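PDB 1FNN: CELL division control protein 6 from Pyrobaculum aerophilum, which binds ADP and magnesium as a AAA+ protein, is probably an ATPase, and is thought to take part in regulating DNA replication. Local coordinates for residues 283-297 against 335-348. Numbering follows the deposited sequence.
Sequences LIGLPLHEKLFLLAI and LWSYLNDLREKGIV
In the C-terminal winged-helix domain, helix 288-297 packs across helix 335-344, the two axes 9.8 Å apart and crossing at -78°, with knobs-into-holes interlocking in both directions. The ring of Phe293 enters a hole formed by Leu335, Tyr338, Leu339 and Leu342; Leu335 CB lies over one of its faces, while Leu339 CB meets its edge, 4.0 Å from Phe293 CE2. In return Leu342 sits among Glu290, Phe293, Leu294 and Ile297. Tyr338, its CG anti to the carbonyl carbon (chi1 -67°), lays its ring flat against the first turn of helix 288-297. Glu290 CB makes a CH-pi contact 4.1 Å from the centroid of that ring, and Tyr338 OH comes within 3.3 Å of His289 CB. An alanine in place of Tyr338 would probably open a gap over the backbone of His289 and Glu290 and take away the aromatic face on which Glu290 CB rests. Beyond the helix, the Schellman motif at Gly346 turns the chain so that Ile347 CG2 reaches Leu294 CD2 at 3.8 Å. Ile366 of strand 364-367 touches Ile297, Leu339 and Val348, joining this core to the wing. The interface is thus held mainly by apolar packing and the CH-pi contact.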
# COMPACT_ATOMS: atom_id res chain seq x y z
N LEU A 283 16.25 -5.22 -21.20
CA LEU A 283 16.54 -6.50 -21.82
C LEU A 283 17.72 -6.42 -22.78
O LEU A 283 18.57 -7.32 -22.81
CB LEU A 283 15.31 -7.06 -22.54
CG LEU A 283 14.10 -7.32 -21.59
CD1 LEU A 283 12.98 -7.96 -22.37
CD2 LEU A 283 14.52 -8.24 -20.45
N ILE A 284 17.79 -5.35 -23.54
CA ILE A 284 18.77 -5.22 -24.63
C ILE A 284 20.20 -5.38 -24.12
O ILE A 284 21.00 -6.11 -24.72
CB ILE A 284 18.57 -3.87 -25.36
CG1 ILE A 284 17.37 -3.94 -26.30
CG2 ILE A 284 19.82 -3.47 -26.14
CD1 ILE A 284 17.00 -2.62 -26.93
N GLY A 285 20.48 -4.75 -23.00
CA GLY A 285 21.74 -4.81 -22.31
C GLY A 285 22.13 -6.13 -21.68
O GLY A 285 23.32 -6.26 -21.40
N LEU A 286 21.26 -7.11 -21.44
CA LEU A 286 21.72 -8.36 -20.84
C LEU A 286 22.73 -8.99 -21.81
O LEU A 286 22.47 -9.06 -23.03
CB LEU A 286 20.54 -9.33 -20.62
CG LEU A 286 19.38 -8.69 -19.81
CD1 LEU A 286 18.23 -9.66 -19.62
CD2 LEU A 286 19.84 -8.11 -18.48
N PRO A 287 23.67 -9.71 -21.24
CA PRO A 287 24.57 -10.56 -22.01
C PRO A 287 23.76 -11.60 -22.75
O PRO A 287 22.73 -12.05 -22.18
CB PRO A 287 25.40 -11.29 -20.96
CG PRO A 287 25.43 -10.34 -19.81
CD PRO A 287 24.09 -9.62 -19.82
N LEU A 288 24.31 -12.11 -23.85
CA LEU A 288 23.67 -13.17 -24.60
C LEU A 288 23.12 -14.32 -23.77
O LEU A 288 21.99 -14.77 -23.94
CB LEU A 288 24.60 -13.80 -25.67
CG LEU A 288 24.08 -14.94 -26.50
CD1 LEU A 288 22.83 -14.56 -27.29
CD2 LEU A 288 25.13 -15.48 -27.49
N HIS A 289 23.94 -15.02 -23.00
CA HIS A 289 23.54 -16.18 -22.25
C HIS A 289 22.51 -15.86 -21.14
O HIS A 289 21.84 -16.78 -20.73
CB HIS A 289 24.77 -16.92 -21.69
CG HIS A 289 25.22 -17.80 -22.85
ND1 HIS A 289 24.76 -19.09 -23.02
CD2 HIS A 289 26.08 -17.54 -23.87
CE1 HIS A 289 25.33 -19.59 -24.11
NE2 HIS A 289 26.12 -18.68 -24.64
N GLU A 290 22.51 -14.67 -20.59
CA GLU A 290 21.48 -14.24 -19.63
C GLU A 290 20.14 -14.07 -20.35
O GLU A 290 19.10 -14.40 -19.79
CB GLU A 290 21.89 -12.94 -18.95
CG GLU A 290 20.89 -12.45 -17.87
CD GLU A 290 21.48 -11.38 -16.98
OE1 GLU A 290 20.72 -10.72 -16.23
OE2 GLU A 290 22.71 -11.14 -16.99
N LYS A 291 20.12 -13.56 -21.59
CA LYS A 291 18.97 -13.58 -22.46
C LYS A 291 18.46 -14.98 -22.72
O LYS A 291 17.27 -15.28 -22.61
CB LYS A 291 19.15 -12.93 -23.86
CG LYS A 291 19.40 -11.42 -23.78
CD LYS A 291 19.34 -10.89 -25.21
CE LYS A 291 19.31 -9.41 -25.38
NZ LYS A 291 20.64 -8.77 -25.15
N LEU A 292 19.34 -15.92 -23.06
CA LEU A 292 19.01 -17.29 -23.32
C LEU A 292 18.45 -17.93 -22.04
O LEU A 292 17.50 -18.70 -22.12
CB LEU A 292 20.27 -18.09 -23.78
CG LEU A 292 20.78 -17.66 -25.20
CD1 LEU A 292 22.16 -18.29 -25.49
CD2 LEU A 292 19.78 -18.07 -26.26
N PHE A 293 19.08 -17.65 -20.91
CA PHE A 293 18.58 -18.20 -19.65
C PHE A 293 17.18 -17.57 -19.33
O PHE A 293 16.33 -18.34 -18.91
CB PHE A 293 19.54 -17.79 -18.54
CG PHE A 293 19.24 -18.54 -17.25
CD1 PHE A 293 19.17 -19.90 -17.21
CD2 PHE A 293 19.04 -17.79 -16.09
CE1 PHE A 293 18.90 -20.58 -16.02
CE2 PHE A 293 18.77 -18.45 -14.90
CZ PHE A 293 18.70 -19.84 -14.87
N LEU A 294 16.99 -16.29 -19.58
CA LEU A 294 15.66 -15.71 -19.33
C LEU A 294 14.65 -16.33 -20.27
O LEU A 294 13.57 -16.83 -19.85
CB LEU A 294 15.71 -14.19 -19.48
CG LEU A 294 14.34 -13.47 -19.36
CD1 LEU A 294 13.77 -13.69 -17.95
CD2 LEU A 294 14.55 -11.98 -19.62
N LEU A 295 15.03 -16.49 -21.58
CA LEU A 295 14.17 -17.24 -22.48
C LEU A 295 13.86 -18.62 -21.94
O LEU A 295 12.70 -19.11 -22.03
CB LEU A 295 14.76 -17.41 -23.90
CG LEU A 295 13.93 -18.15 -24.93
CD1 LEU A 295 12.50 -17.55 -25.00
CD2 LEU A 295 14.55 -17.98 -26.33
N ALA A 296 14.83 -19.31 -21.33
CA ALA A 296 14.58 -20.64 -20.83
C ALA A 296 13.51 -20.60 -19.68
O ALA A 296 12.83 -21.60 -19.44
CB ALA A 296 15.86 -21.18 -20.20
N ILE A 297 13.68 -19.68 -18.77
CA ILE A 297 12.75 -19.54 -17.61
C ILE A 297 11.36 -19.29 -18.19
O ILE A 297 10.37 -19.90 -17.80
CB ILE A 297 13.22 -18.38 -16.74
CG1 ILE A 297 14.54 -18.72 -16.01
CG2 ILE A 297 12.14 -18.01 -15.70
CD1 ILE A 297 15.17 -17.48 -15.37
N LEU A 335 25.05 -19.79 -14.45
CA LEU A 335 23.58 -19.53 -14.54
C LEU A 335 23.05 -18.83 -13.29
O LEU A 335 22.10 -18.04 -13.23
CB LEU A 335 22.87 -20.84 -14.84
CG LEU A 335 23.32 -21.54 -16.15
CD1 LEU A 335 22.49 -22.76 -16.45
CD2 LEU A 335 23.26 -20.52 -17.27
N TRP A 336 23.61 -19.26 -12.17
CA TRP A 336 23.37 -18.69 -10.85
C TRP A 336 23.62 -17.22 -10.76
O TRP A 336 22.78 -16.45 -10.25
CB TRP A 336 24.19 -19.57 -9.87
CG TRP A 336 23.36 -19.60 -8.62
CD1 TRP A 336 22.23 -20.33 -8.41
CD2 TRP A 336 23.61 -18.85 -7.44
NE1 TRP A 336 21.75 -20.08 -7.15
CE2 TRP A 336 22.59 -19.17 -6.53
CE3 TRP A 336 24.60 -17.94 -7.07
CZ2 TRP A 336 22.53 -18.62 -5.26
CZ3 TRP A 336 24.54 -17.38 -5.81
CH2 TRP A 336 23.51 -17.73 -4.92
N SER A 337 24.72 -16.71 -11.33
CA SER A 337 24.93 -15.27 -11.37
C SER A 337 23.94 -14.62 -12.33
O SER A 337 23.65 -13.47 -12.07
CB SER A 337 26.35 -14.85 -11.85
OG SER A 337 27.21 -15.84 -11.27
N TYR A 338 23.62 -15.26 -13.45
CA TYR A 338 22.62 -14.61 -14.32
C TYR A 338 21.30 -14.49 -13.53
O TYR A 338 20.64 -13.49 -13.70
CB TYR A 338 22.35 -15.43 -15.57
CG TYR A 338 23.55 -15.52 -16.54
CD1 TYR A 338 23.69 -16.68 -17.27
CD2 TYR A 338 24.45 -14.49 -16.69
CE1 TYR A 338 24.75 -16.83 -18.17
CE2 TYR A 338 25.52 -14.63 -17.60
CZ TYR A 338 25.65 -15.79 -18.31
OH TYR A 338 26.70 -15.95 -19.21
N LEU A 339 20.93 -15.57 -12.82
CA LEU A 339 19.66 -15.46 -12.06
C LEU A 339 19.70 -14.35 -11.02
O LEU A 339 18.73 -13.58 -10.87
CB LEU A 339 19.35 -16.78 -11.34
CG LEU A 339 17.99 -16.74 -10.58
CD1 LEU A 339 16.86 -16.46 -11.56
CD2 LEU A 339 17.86 -18.07 -9.89
N ASN A 340 20.83 -14.23 -10.31
CA ASN A 340 21.02 -13.11 -9.40
C ASN A 340 20.82 -11.76 -10.04
O ASN A 340 20.26 -10.86 -9.42
CB ASN A 340 22.47 -13.13 -8.89
CG ASN A 340 22.39 -13.48 -7.42
OD1 ASN A 340 22.06 -12.55 -6.68
ND2 ASN A 340 22.70 -14.74 -7.17
N ASP A 341 21.41 -11.58 -11.24
CA ASP A 341 21.26 -10.30 -11.95
C ASP A 341 19.82 -10.05 -12.37
O ASP A 341 19.26 -8.95 -12.25
CB ASP A 341 22.23 -10.29 -13.16
CG ASP A 341 22.20 -8.98 -13.90
OD1 ASP A 341 22.60 -7.92 -13.37
OD2 ASP A 341 21.77 -8.91 -15.07
N LEU A 342 19.15 -11.06 -12.92
CA LEU A 342 17.74 -10.88 -13.34
C LEU A 342 16.88 -10.56 -12.11
O LEU A 342 16.02 -9.66 -12.18
CB LEU A 342 17.25 -12.18 -14.00
CG LEU A 342 17.87 -12.56 -15.35
CD1 LEU A 342 17.46 -14.00 -15.70
CD2 LEU A 342 17.44 -11.59 -16.48
N ARG A 343 17.18 -11.18 -10.98
CA ARG A 343 16.42 -10.86 -9.76
C ARG A 343 16.68 -9.42 -9.31
O ARG A 343 15.77 -8.65 -9.00
CB ARG A 343 16.85 -11.78 -8.62
CG ARG A 343 16.07 -11.62 -7.32
CD ARG A 343 16.90 -12.19 -6.16
NE ARG A 343 17.73 -11.12 -5.61
CZ ARG A 343 19.01 -10.87 -5.66
NH1 ARG A 343 19.88 -11.64 -6.29
NH2 ARG A 343 19.48 -9.79 -5.06
N GLU A 344 17.93 -8.99 -9.32
CA GLU A 344 18.32 -7.62 -8.93
C GLU A 344 17.66 -6.59 -9.80
O GLU A 344 17.24 -5.51 -9.35
CB GLU A 344 19.85 -7.55 -9.06
CG GLU A 344 20.60 -6.71 -8.04
CD GLU A 344 20.59 -7.44 -6.71
OE1 GLU A 344 20.18 -8.63 -6.75
OE2 GLU A 344 20.96 -6.87 -5.67
N LYS A 345 17.47 -6.91 -11.10
CA LYS A 345 16.80 -5.97 -11.99
C LYS A 345 15.28 -6.04 -11.91
O LYS A 345 14.62 -5.32 -12.66
CB LYS A 345 17.27 -6.17 -13.45
CG LYS A 345 18.80 -5.92 -13.52
CD LYS A 345 19.33 -6.07 -14.93
CE LYS A 345 20.75 -5.43 -14.96
NZ LYS A 345 21.19 -5.59 -16.38
N GLY A 346 14.68 -6.94 -11.13
CA GLY A 346 13.20 -6.94 -11.09
C GLY A 346 12.59 -7.67 -12.27
O GLY A 346 11.36 -7.67 -12.43
N ILE A 347 13.40 -8.41 -13.04
CA ILE A 347 12.88 -9.12 -14.21
C ILE A 347 12.19 -10.41 -13.81
O ILE A 347 11.20 -10.85 -14.39
CB ILE A 347 14.01 -9.39 -15.25
CG1 ILE A 347 14.54 -8.05 -15.75
CG2 ILE A 347 13.48 -10.18 -16.45
CD1 ILE A 347 15.83 -8.11 -16.55
N VAL A 348 12.76 -11.09 -12.81
CA VAL A 348 12.26 -12.36 -12.27
C VAL A 348 12.14 -12.21 -10.75
O VAL A 348 12.78 -11.29 -10.22
CB VAL A 348 13.40 -13.31 -12.69
CG1 VAL A 348 14.23 -13.82 -11.55
CG2 VAL A 348 13.03 -14.28 -13.79